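Local coordinates for periplasmic protein-probably involved in high-affinity Fe2+ transport (Escherichia coli F11, PDB 5I0Y) that probably takes part in high-affinity ferrous iron transport in the periplasm and binds a copper ion at a site required for that transport, at residues I27-R32 with M88-S93; V43-D48 with I70-V75; A47-V52 with Y114-P119. The protein carries 1 engineered substitution. One frame throughout, in Å; residues are numbered along the deposited sequence. Where two conformers were deposited one is given.

Overall arrangement
Interactions 1 and 2 meet at the copper site. Met90 of interaction 1 and His44 of interaction 2 both bind the metal, with Met90 SD 3.4 Å from His44 NE2. His97 of the same chain, and His127 of the second subunit, complete the site. Ile27 CG1 packs on His44 ND1 at 3.3 Å. Interactions 2 and 3 share Ala47 and Asp48 on strand 43-51. They are joined by a probable hydrogen bond between Thr73 OG1 and His115 NE2 (2.7 Å), and their centres are about 12 Å apart. Interaction 3 is more remote from interaction 1: the nearest atoms are about 7 Å apart and the two do not touch. All three reach the same sheet.

Interaction 1 (I27-R32 with M88-S93); sequences IDMEPR and MPMVAS. With CU (copper (II) ion), chain D.
Met90 SD binds the copper ion at 2.3 Å, while its methyl CE packs against Ile27 and Met29. The bend at the end of Met90 (chi3 81°) lets sulfur and methyl do these two jobs. Met90 CE lies 4.0 Å from Ile27 CD1, the two side chains meeting tip to tip. Met90 CE also lies 3.7 Å from Met29 SD, where the two methionines cross at about a right angle. Met29 is extended beyond CG and reaches past Met90 to Met88, again tip to tip. Met29 CE is 3.6 Å from Met88 SD. Met29 SD and Met88 SD are also 3.6 Å apart. The contact is thus a small apolar cluster of three methionines and one isoleucine beside the metal. It covers one side of the Met90 ligand with carbon and sulfur.

The other copper ligands are His44 and His97 of the same chain, and His127 of the second subunit. That subunit also pairs Glu30 with its Arg126 in a salt bridge. Segment 27-32 belongs to the loop between strands 17-24 and 43-51. It faces strand 82-92, which pairs with strand 95-102 and, at Met90 and Val91, runs in a parallel ladder with a strand of the second subunit.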
# COMPACT_ATOMS: atom_id res chain seq x y z
N ILE B 27 -3.83 0.63 -19.84
CA ILE B 27 -5.00 0.80 -18.99
C ILE B 27 -5.35 2.27 -18.81
O ILE B 27 -4.57 3.16 -19.16
CB ILE B 27 -4.76 0.12 -17.62
CG1 ILE B 27 -3.54 0.72 -16.87
CG2 ILE B 27 -4.59 -1.38 -17.81
CD1 ILE B 27 -3.82 2.01 -16.12
N ASP B 28 -6.53 2.49 -18.25
CA ASP B 28 -6.94 3.81 -17.77
C ASP B 28 -6.86 3.83 -16.25
O ASP B 28 -7.22 2.86 -15.60
CB ASP B 28 -8.40 4.09 -18.13
CG ASP B 28 -8.67 4.19 -19.62
OD1 ASP B 28 -7.74 4.31 -20.45
OD2 ASP B 28 -9.88 4.15 -19.95
N MET B 29 -6.43 4.96 -15.72
CA MET B 29 -6.33 5.14 -14.29
C MET B 29 -6.94 6.45 -13.84
O MET B 29 -7.08 7.40 -14.64
CB MET B 29 -4.86 5.09 -13.88
CG MET B 29 -4.13 6.39 -14.17
SD MET B 29 -2.50 6.40 -13.40
CE MET B 29 -2.02 8.10 -13.65
N GLU B 30 -7.27 6.51 -12.55
CA GLU B 30 -7.70 7.76 -11.93
C GLU B 30 -6.46 8.48 -11.39
O GLU B 30 -5.58 7.83 -10.83
CB GLU B 30 -8.67 7.47 -10.77
CG GLU B 30 -9.27 8.72 -10.13
CD GLU B 30 -9.97 8.49 -8.80
OE1 GLU B 30 -10.30 7.34 -8.47
OE2 GLU B 30 -10.20 9.49 -8.08
N PRO B 31 -6.38 9.81 -11.54
CA PRO B 31 -7.32 10.67 -12.27
C PRO B 31 -7.06 10.65 -13.76
O PRO B 31 -5.92 10.42 -14.19
CB PRO B 31 -7.01 12.07 -11.71
CG PRO B 31 -6.20 11.84 -10.48
CD PRO B 31 -5.40 10.62 -10.80
N ARG B 32 -8.11 10.90 -14.53
CA ARG B 32 -8.03 11.01 -15.98
C ARG B 32 -7.14 12.18 -16.38
O ARG B 32 -7.16 13.24 -15.75
CB ARG B 32 -9.44 11.17 -16.58
CG ARG B 32 -10.30 12.23 -15.89
CD ARG B 32 -11.68 11.68 -15.55
NE ARG B 32 -12.44 11.31 -16.75
CZ ARG B 32 -13.42 10.40 -16.76
NH1 ARG B 32 -13.74 9.75 -15.65
NH2 ARG B 32 -14.06 10.13 -17.89
N MET B 88 3.88 3.97 -10.38
CA MET B 88 2.99 4.44 -9.32
C MET B 88 2.40 3.25 -8.59
O MET B 88 2.21 2.19 -9.19
CB MET B 88 1.80 5.16 -9.95
CG MET B 88 2.12 6.38 -10.77
SD MET B 88 0.72 6.69 -11.86
CE MET B 88 1.13 5.60 -13.23
N PRO B 89 2.02 3.42 -7.32
CA PRO B 89 1.16 2.43 -6.67
C PRO B 89 -0.24 2.49 -7.27
O PRO B 89 -0.75 3.58 -7.55
CB PRO B 89 1.14 2.87 -5.19
CG PRO B 89 2.06 4.04 -5.09
CD PRO B 89 2.24 4.60 -6.47
N MET B 90 -0.81 1.31 -7.51
CA MET B 90 -2.08 1.20 -8.22
C MET B 90 -2.90 0.07 -7.66
O MET B 90 -2.39 -0.79 -6.95
CB MET B 90 -1.85 0.93 -9.70
CG MET B 90 -0.85 1.86 -10.34
SD MET B 90 -0.82 1.81 -12.15
CE MET B 90 -2.21 2.85 -12.53
N VAL B 91 -4.20 0.08 -7.95
CA VAL B 91 -5.05 -1.06 -7.69
C VAL B 91 -5.92 -1.37 -8.91
O VAL B 91 -6.51 -0.45 -9.50
CB VAL B 91 -5.84 -0.93 -6.37
CG1 VAL B 91 -6.83 0.22 -6.41
CG2 VAL B 91 -6.50 -2.26 -6.00
N ALA B 92 -5.95 -2.64 -9.29
CA ALA B 92 -6.79 -3.13 -10.40
C ALA B 92 -7.67 -4.24 -9.86
O ALA B 92 -7.67 -4.54 -8.66
CB ALA B 92 -5.90 -3.63 -11.54
N SER B 93 -8.42 -4.88 -10.75
CA SER B 93 -9.39 -5.87 -10.28
C SER B 93 -8.78 -7.09 -9.60
O SER B 93 -9.43 -7.74 -8.81
CB SER B 93 -10.34 -6.28 -11.42
OG SER B 93 -9.61 -6.97 -12.41
CU CU D . -1.42 -0.25 -12.85

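Interaction 2 (V43-D48 with I70-V75); sequences VHLQAD and ISYTLV. Engineered in segment 43-48: Gln46 (natural residue Glu). With CU (copper (II) ion), chain D.
Leu45 sets its CD2 methyl over one face of the Tyr72 ring, with Leu45 CD2 4.5 Å from Tyr72 CG. The methyl comes over the ring with Leu45 CG anti to the backbone N (chi1 -180°). The Tyr72 ring stands nearly perpendicular to the plane of its CA, CB and CG (chi2 84°), and this presents a face to the leucine. The ring also meets Phe87, and its hydroxyl is hydrogen-bonded to Gln83. Further along, the Ala47 methyl meets the longer branch of Ile70: Ala47 CB is 4.1 Å from Ile70 CD1. All four touching side chains are buried, and the contact is purely apolar.

The alternate residues of segment 43-48 have a different task. His44 NE2 binds the copper ion at 2.0 Å, and His44 ND1 is hydrogen-bonded to Asn101 OD1. Copper at NE2 and Asn101 at ND1 together hold the ring in its orientation. Gln46 is an engineered residue, glutamate in the natural sequence. Gln46 NE2 lies in the plane of the His44 ring, at its edge. Gln46 NE2 is 4.1 Å from the copper, too far to be a ligand.

Strands 43-51 and 69-76 are not neighbours in the sheet; strands 95-102 and 82-92 come between them. Their side chains meet in the interior, across the layers, as in the core of a beta sandwich, with the copper site lying beyond strand 43-51.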
# COMPACT_ATOMS: atom_id res chain seq x y z
N VAL B 43 1.96 -0.91 -23.71
CA VAL B 43 1.69 -1.86 -22.63
C VAL B 43 1.50 -1.08 -21.33
O VAL B 43 1.90 0.07 -21.23
CB VAL B 43 2.83 -2.92 -22.44
CG1 VAL B 43 3.16 -3.66 -23.74
CG2 VAL B 43 4.09 -2.30 -21.83
N HIS B 44 0.88 -1.74 -20.35
CA HIS B 44 1.03 -1.35 -18.95
C HIS B 44 2.07 -2.27 -18.38
O HIS B 44 1.90 -3.49 -18.42
CB HIS B 44 -0.30 -1.55 -18.22
CG HIS B 44 -0.38 -0.86 -16.86
ND1 HIS B 44 -0.28 0.48 -16.71
CD2 HIS B 44 -0.59 -1.39 -15.59
CE1 HIS B 44 -0.42 0.79 -15.40
NE2 HIS B 44 -0.59 -0.36 -14.72
N LEU B 45 3.17 -1.69 -17.89
CA LEU B 45 4.26 -2.46 -17.31
C LEU B 45 4.14 -2.41 -15.79
O LEU B 45 3.86 -1.37 -15.22
CB LEU B 45 5.61 -1.88 -17.76
CG LEU B 45 6.89 -2.57 -17.24
CD1 LEU B 45 7.05 -3.97 -17.81
CD2 LEU B 45 8.10 -1.70 -17.57
N GLN B 46 4.36 -3.55 -15.16
CA GLN B 46 4.07 -3.69 -13.74
C GLN B 46 5.19 -4.39 -13.00
O GLN B 46 5.89 -5.25 -13.56
CB GLN B 46 2.82 -4.54 -13.54
CG GLN B 46 1.51 -3.90 -13.93
CD GLN B 46 0.31 -4.68 -13.42
OE1 GLN B 46 0.44 -5.70 -12.72
NE2 GLN B 46 -0.85 -4.19 -13.74
N ALA B 47 5.31 -4.05 -11.72
CA ALA B 47 6.11 -4.81 -10.77
C ALA B 47 5.16 -5.53 -9.82
O ALA B 47 4.31 -4.90 -9.19
CB ALA B 47 7.02 -3.88 -9.99
N ASP B 48 5.28 -6.85 -9.78
CA ASP B 48 4.51 -7.69 -8.87
C ASP B 48 5.43 -8.09 -7.75
O ASP B 48 6.42 -8.79 -7.97
CB ASP B 48 3.99 -8.94 -9.56
CG ASP B 48 2.72 -8.69 -10.31
OD1 ASP B 48 2.13 -7.60 -10.12
OD2 ASP B 48 2.31 -9.59 -11.07
N ILE B 70 9.60 2.77 -6.87
CA ILE B 70 10.17 1.94 -7.92
C ILE B 70 10.27 2.72 -9.21
O ILE B 70 9.26 3.30 -9.68
CB ILE B 70 9.35 0.66 -8.17
CG1 ILE B 70 9.12 -0.08 -6.86
CG2 ILE B 70 10.06 -0.24 -9.19
CD1 ILE B 70 8.20 -1.28 -7.00
N SER B 71 11.47 2.74 -9.76
CA SER B 71 11.69 3.25 -11.11
C SER B 71 12.23 2.12 -11.98
O SER B 71 12.59 1.06 -11.48
CB SER B 71 12.63 4.46 -11.14
OG SER B 71 13.92 4.12 -10.71
N TYR B 72 12.22 2.32 -13.29
CA TYR B 72 12.69 1.29 -14.20
C TYR B 72 13.65 1.85 -15.24
O TYR B 72 13.61 3.03 -15.57
CB TYR B 72 11.49 0.59 -14.90
CG TYR B 72 10.77 1.48 -15.89
CD1 TYR B 72 11.23 1.61 -17.20
CD2 TYR B 72 9.65 2.23 -15.50
CE1 TYR B 72 10.59 2.43 -18.12
CE2 TYR B 72 9.01 3.05 -16.42
CZ TYR B 72 9.50 3.16 -17.71
OH TYR B 72 8.91 3.97 -18.66
N THR B 73 14.48 0.96 -15.77
CA THR B 73 15.32 1.27 -16.93
C THR B 73 15.08 0.14 -17.92
O THR B 73 15.37 -1.01 -17.62
CB THR B 73 16.81 1.34 -16.56
OG1 THR B 73 17.00 2.32 -15.54
CG2 THR B 73 17.65 1.71 -17.79
N LEU B 74 14.54 0.49 -19.08
CA LEU B 74 14.15 -0.48 -20.09
C LEU B 74 15.07 -0.32 -21.29
O LEU B 74 15.29 0.79 -21.77
CB LEU B 74 12.70 -0.20 -20.51
CG LEU B 74 12.03 -1.08 -21.58
CD1 LEU B 74 11.86 -2.50 -21.04
CD2 LEU B 74 10.70 -0.47 -22.02
N VAL B 75 15.60 -1.44 -21.77
CA VAL B 75 16.55 -1.41 -22.88
C VAL B 75 16.11 -2.43 -23.92
O VAL B 75 15.91 -3.60 -23.62
CB VAL B 75 18.01 -1.70 -22.41
CG1 VAL B 75 18.98 -1.69 -23.59
CG2 VAL B 75 18.46 -0.71 -21.35
CU CU D . -1.42 -0.25 -12.85

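Interaction 3 (A47-V52 with Y114-P119); sequences ADIHAV and YHIEPP
The ring of Tyr114 is brought against Ala47, with Ala47 CB 3.6 Å from Tyr114 CE2 and 3.8 Å from Tyr114 CD2. The same ring carbon, Tyr114 CE2, is 3.7 Å from Ala47 CA, so the backbone of the strand takes part as well. Phe87 meets the ring edge-to-face, and Tyr145 meets it with the planes at about 55°. The second torsion (chi2 -17°) turns the ring close to the plane of its CA, CB and CG. The hydroxyl end is held by a hydrogen bond to Gln46 O, the carbonyl just before Ala47. Backbone and ring are therefore joined at two neighbouring points: a polar one at the hydroxyl and an apolar one at the CE2 side.

Two residues on from Ala47 and Tyr114, a pair of isoleucines meets tip to tip, with Ile49 CD1 4.2 Å from Ile116 CD1. The two chains have nearly the same shape, with CG1 beside the backbone N and CD1 extended. Ile49 also packs on Ile70, Leu19 touches both isoleucines, and Phe141 and Val143 add to the packing round Ile116.

Alternation of inward and outward residues on both strands is plain here. Strands 43-51 and 108-117 are far apart in the strand order, yet their inward side chains meet. The contact is part of the buried core of the mixed beta sandwich of this iron-transport family.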
# COMPACT_ATOMS: atom_id res chain seq x y z
N ALA B 47 5.31 -4.05 -11.72
CA ALA B 47 6.11 -4.81 -10.77
C ALA B 47 5.16 -5.53 -9.82
O ALA B 47 4.31 -4.90 -9.19
CB ALA B 47 7.02 -3.88 -9.99
N ASP B 48 5.28 -6.85 -9.78
CA ASP B 48 4.51 -7.69 -8.87
C ASP B 48 5.43 -8.09 -7.75
O ASP B 48 6.42 -8.79 -7.97
CB ASP B 48 3.99 -8.94 -9.56
CG ASP B 48 2.72 -8.69 -10.31
OD1 ASP B 48 2.13 -7.60 -10.12
OD2 ASP B 48 2.31 -9.59 -11.07
N ILE B 49 5.11 -7.63 -6.55
CA ILE B 49 6.00 -7.81 -5.40
C ILE B 49 5.22 -8.22 -4.16
O ILE B 49 4.35 -7.49 -3.68
CB ILE B 49 6.83 -6.54 -5.13
CG1 ILE B 49 7.68 -6.16 -6.36
CG2 ILE B 49 7.72 -6.75 -3.91
CD1 ILE B 49 8.25 -4.76 -6.32
N HIS B 50 5.56 -9.39 -3.63
CA HIS B 50 4.88 -9.95 -2.45
C HIS B 50 5.86 -10.61 -1.52
O HIS B 50 6.90 -11.09 -1.97
CB HIS B 50 3.82 -10.95 -2.87
CG HIS B 50 2.79 -10.34 -3.77
ND1 HIS B 50 3.00 -10.16 -5.09
CD2 HIS B 50 1.54 -9.83 -3.48
CE1 HIS B 50 1.92 -9.55 -5.62
NE2 HIS B 50 1.04 -9.33 -4.63
N ALA B 51 5.57 -10.61 -0.23
CA ALA B 51 6.42 -11.30 0.73
C ALA B 51 6.46 -12.78 0.41
O ALA B 51 5.49 -13.35 -0.08
CB ALA B 51 5.90 -11.12 2.14
N VAL B 52 7.60 -13.40 0.73
CA VAL B 52 7.67 -14.86 0.83
C VAL B 52 7.78 -15.25 2.30
O VAL B 52 7.98 -14.39 3.16
CB VAL B 52 8.80 -15.48 -0.04
CG1 VAL B 52 8.50 -15.28 -1.53
CG2 VAL B 52 10.16 -14.94 0.34
N TYR B 114 14.38 -2.93 -12.44
CA TYR B 114 13.59 -2.18 -11.47
C TYR B 114 14.50 -1.72 -10.34
O TYR B 114 15.25 -2.52 -9.80
CB TYR B 114 12.43 -3.01 -10.93
CG TYR B 114 11.36 -3.38 -11.93
CD1 TYR B 114 11.23 -2.71 -13.16
CD2 TYR B 114 10.43 -4.37 -11.62
CE1 TYR B 114 10.24 -3.07 -14.06
CE2 TYR B 114 9.42 -4.72 -12.51
CZ TYR B 114 9.34 -4.07 -13.73
OH TYR B 114 8.34 -4.37 -14.63
N HIS B 115 14.43 -0.44 -10.01
CA HIS B 115 15.20 0.18 -8.92
C HIS B 115 14.29 0.39 -7.76
O HIS B 115 13.36 1.20 -7.85
CB HIS B 115 15.79 1.52 -9.38
CG HIS B 115 16.43 1.47 -10.75
ND1 HIS B 115 17.58 0.80 -10.98
CD2 HIS B 115 16.05 2.03 -11.96
CE1 HIS B 115 17.92 0.93 -12.27
NE2 HIS B 115 16.98 1.68 -12.88
N ILE B 116 14.50 -0.37 -6.68
CA ILE B 116 13.52 -0.45 -5.58
C ILE B 116 14.05 0.16 -4.28
O ILE B 116 15.17 -0.13 -3.85
CB ILE B 116 13.13 -1.92 -5.36
CG1 ILE B 116 12.61 -2.48 -6.68
CG2 ILE B 116 12.03 -2.04 -4.31
CD1 ILE B 116 12.31 -3.94 -6.66
N GLU B 117 13.23 1.00 -3.67
CA GLU B 117 13.56 1.60 -2.37
C GLU B 117 12.49 1.18 -1.36
O GLU B 117 11.33 1.02 -1.73
CB GLU B 117 13.61 3.13 -2.49
CG GLU B 117 14.87 3.60 -3.18
CD GLU B 117 14.77 5.04 -3.65
OE1 GLU B 117 13.83 5.35 -4.41
OE2 GLU B 117 15.63 5.85 -3.27
N PRO B 118 12.89 0.97 -0.10
CA PRO B 118 12.00 0.39 0.90
C PRO B 118 10.90 1.34 1.37
O PRO B 118 10.94 2.54 1.10
CB PRO B 118 12.96 0.02 2.05
CG PRO B 118 14.03 1.05 1.94
CD PRO B 118 14.24 1.22 0.46
N PRO B 119 9.91 0.78 2.09
CA PRO B 119 8.72 1.54 2.49
C PRO B 119 9.00 2.77 3.35
O PRO B 119 8.17 3.68 3.37
CB PRO B 119 7.90 0.49 3.24
CG PRO B 119 8.27 -0.79 2.58
CD PRO B 119 9.75 -0.66 2.38